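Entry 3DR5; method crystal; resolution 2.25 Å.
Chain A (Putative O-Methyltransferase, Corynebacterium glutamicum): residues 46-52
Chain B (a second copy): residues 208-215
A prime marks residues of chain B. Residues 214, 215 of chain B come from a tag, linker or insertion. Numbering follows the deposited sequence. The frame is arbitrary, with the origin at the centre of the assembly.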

# COMPACT_ATOMS: atom_id res chain seq x y z
N THR A 46 0.73 4.06 -7.32
CA THR A 46 1.86 4.97 -7.39
C THR A 46 2.81 4.71 -6.21
O THR A 46 4.02 4.73 -6.36
CB THR A 46 1.39 6.44 -7.33
OG1 THR A 46 0.44 6.66 -8.37
CG2 THR A 46 2.56 7.39 -7.50
N THR A 47 2.24 4.46 -5.03
CA THR A 47 3.02 4.20 -3.83
C THR A 47 3.86 2.94 -3.97
O THR A 47 5.04 2.94 -3.62
CB THR A 47 2.10 4.02 -2.60
OG1 THR A 47 1.34 5.22 -2.38
CG2 THR A 47 2.93 3.71 -1.34
N LEU A 48 3.26 1.87 -4.48
CA LEU A 48 4.00 0.62 -4.65
C LEU A 48 5.04 0.74 -5.76
O LEU A 48 6.12 0.16 -5.66
CB LEU A 48 3.04 -0.53 -4.95
CG LEU A 48 2.06 -0.86 -3.80
CD1 LEU A 48 1.11 -1.99 -4.22
CD2 LEU A 48 2.86 -1.26 -2.55
N ALA A 49 4.71 1.48 -6.81
CA ALA A 49 5.65 1.66 -7.91
C ALA A 49 6.83 2.47 -7.40
O ALA A 49 7.96 2.28 -7.84
CB ALA A 49 4.97 2.38 -9.09
N ALA A 50 6.56 3.38 -6.47
CA ALA A 50 7.59 4.24 -5.89
C ALA A 50 8.40 3.53 -4.80
O ALA A 50 9.61 3.76 -4.69
CB ALA A 50 6.95 5.50 -5.31
N THR A 51 7.76 2.67 -4.02
CA THR A 51 8.46 1.97 -2.96
C THR A 51 9.22 0.73 -3.44
O THR A 51 10.31 0.45 -2.93
CB THR A 51 7.50 1.60 -1.79
OG1 THR A 51 6.52 0.64 -2.23
CG2 THR A 51 6.77 2.87 -1.31
N THR A 52 8.67 -0.02 -4.40
CA THR A 52 9.35 -1.21 -4.89
C THR A 52 10.70 -0.84 -5.51
O THR A 52 10.90 0.29 -5.98
CB THR A 52 8.48 -2.02 -5.89
OG1 THR A 52 8.00 -1.17 -6.94
CG2 THR A 52 7.31 -2.66 -5.15
N THR B 208 -3.22 8.31 5.60
CA THR B 208 -2.49 9.13 4.65
C THR B 208 -1.06 8.61 4.60
O THR B 208 -0.36 8.61 5.62
CB THR B 208 -2.45 10.62 5.02
OG1 THR B 208 -3.77 11.14 5.12
CG2 THR B 208 -1.70 11.41 3.94
N VAL B 209 -0.64 8.13 3.44
CA VAL B 209 0.73 7.70 3.31
C VAL B 209 1.38 8.60 2.27
O VAL B 209 0.86 8.81 1.17
CB VAL B 209 0.86 6.15 2.98
CG1 VAL B 209 -0.47 5.59 2.60
CG2 VAL B 209 1.93 5.91 1.94
N VAL B 210 2.50 9.19 2.63
CA VAL B 210 3.19 10.06 1.73
C VAL B 210 4.61 9.54 1.58
O VAL B 210 5.39 9.44 2.54
CB VAL B 210 3.08 11.57 2.23
CG1 VAL B 210 2.63 11.62 3.67
CG2 VAL B 210 4.35 12.33 2.00
N THR B 211 4.93 9.16 0.35
CA THR B 211 6.24 8.63 0.10
C THR B 211 7.09 9.64 -0.66
O THR B 211 6.58 10.41 -1.48
CB THR B 211 6.15 7.21 -0.59
OG1 THR B 211 6.76 7.23 -1.88
CG2 THR B 211 4.72 6.76 -0.68
N LYS B 212 8.38 9.64 -0.36
CA LYS B 212 9.31 10.57 -0.97
C LYS B 212 9.66 10.09 -2.36
O LYS B 212 10.23 9.03 -2.57
CB LYS B 212 10.58 10.71 -0.10
CG LYS B 212 11.54 11.79 -0.55
CD LYS B 212 12.71 11.97 0.41
CE LYS B 212 12.29 12.69 1.68
NZ LYS B 212 13.47 13.00 2.56
N ALA B 213 9.28 10.90 -3.34
CA ALA B 213 9.51 10.57 -4.74
C ALA B 213 10.98 10.41 -5.10
O ALA B 213 11.85 11.03 -4.50
CB ALA B 213 8.87 11.65 -5.63
N LEU B 214 11.24 9.56 -6.09
CA LEU B 214 12.59 9.36 -6.59
C LEU B 214 12.79 10.51 -7.61
O LEU B 214 11.83 11.23 -7.95
CB LEU B 214 12.71 8.00 -7.31
CG LEU B 214 12.24 6.81 -6.44
CD1 LEU B 214 11.60 5.74 -7.32
CD2 LEU B 214 13.40 6.25 -5.65
N GLU B 215 14.01 10.68 -8.11
CA GLU B 215 14.30 11.74 -9.08
C GLU B 215 13.61 11.40 -10.40
O GLU B 215 13.72 10.28 -10.91
CB GLU B 215 15.82 11.88 -9.30
CG GLU B 215 16.26 13.24 -9.84
CD GLU B 215 16.81 13.20 -11.26
OE1 GLU B 215 16.01 13.12 -12.22
OE2 GLU B 215 18.05 13.22 -11.41

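The end of a helix, residues 46-51 of chain A, packs beside a strand, 208′-212′, of the second copy. The two run in roughly the same direction, 34° apart, and their axes come no closer than 9.1 Å, a spacing bridged by side chains from both elements, which meet between them. Thr47 CA lies 6.7 Å from Thr211′ CA, and Ala50 CA the same distance from Ala213′ CA. Within the helix, Ala50 N donates to Thr46 O at 2.9 Å, and Thr52 N, on the first residue to leave helical phi/psi, still donates to Leu48 O at 2.8 Å.

The periodicities of the two elements decide which residues meet. On the strand, Val209′ and Thr211′ point toward the helix while Val210′ points away; on the helix, Thr47 and Ala50, three residues apart, point toward the strand, and Leu48 points away.

Thr211′ is the hub. Thr211′ CG2 packs on Thr47 CG2 at 3.6 Å, methyl against methyl, while Thr211′ OG1 lies 3.8 Å from Ala50 CB; Thr51 CG2 is more distant, 4.4 Å from both Thr211′ OG1 and Thr211′ CG2. Thr47 CG2 also reaches Val209′ CG2 at 4.1 Å, so one methyl touches two successive inward-facing strand residues. The hydroxyl of Thr47 is hydrogen-bonded elsewhere in the structure.

No hydrogen bond crosses between the stretches; the contact rests on close packing, with 225 Å² buried in all. The cost falls on Thr211′ OG1, which is buried without a partner anywhere in the model, its nearest neighbours across the contact being carbons. Its chi1 of 118° also lies between wells.

Beyond the strand, Ala213′ points away, and the next inward residue is Leu214′, which comes from an expression tag. Leu214′ CD1 sits 3.8 Å from Ala50 O, so this part of the contact belongs to the construct and carries no natural rule.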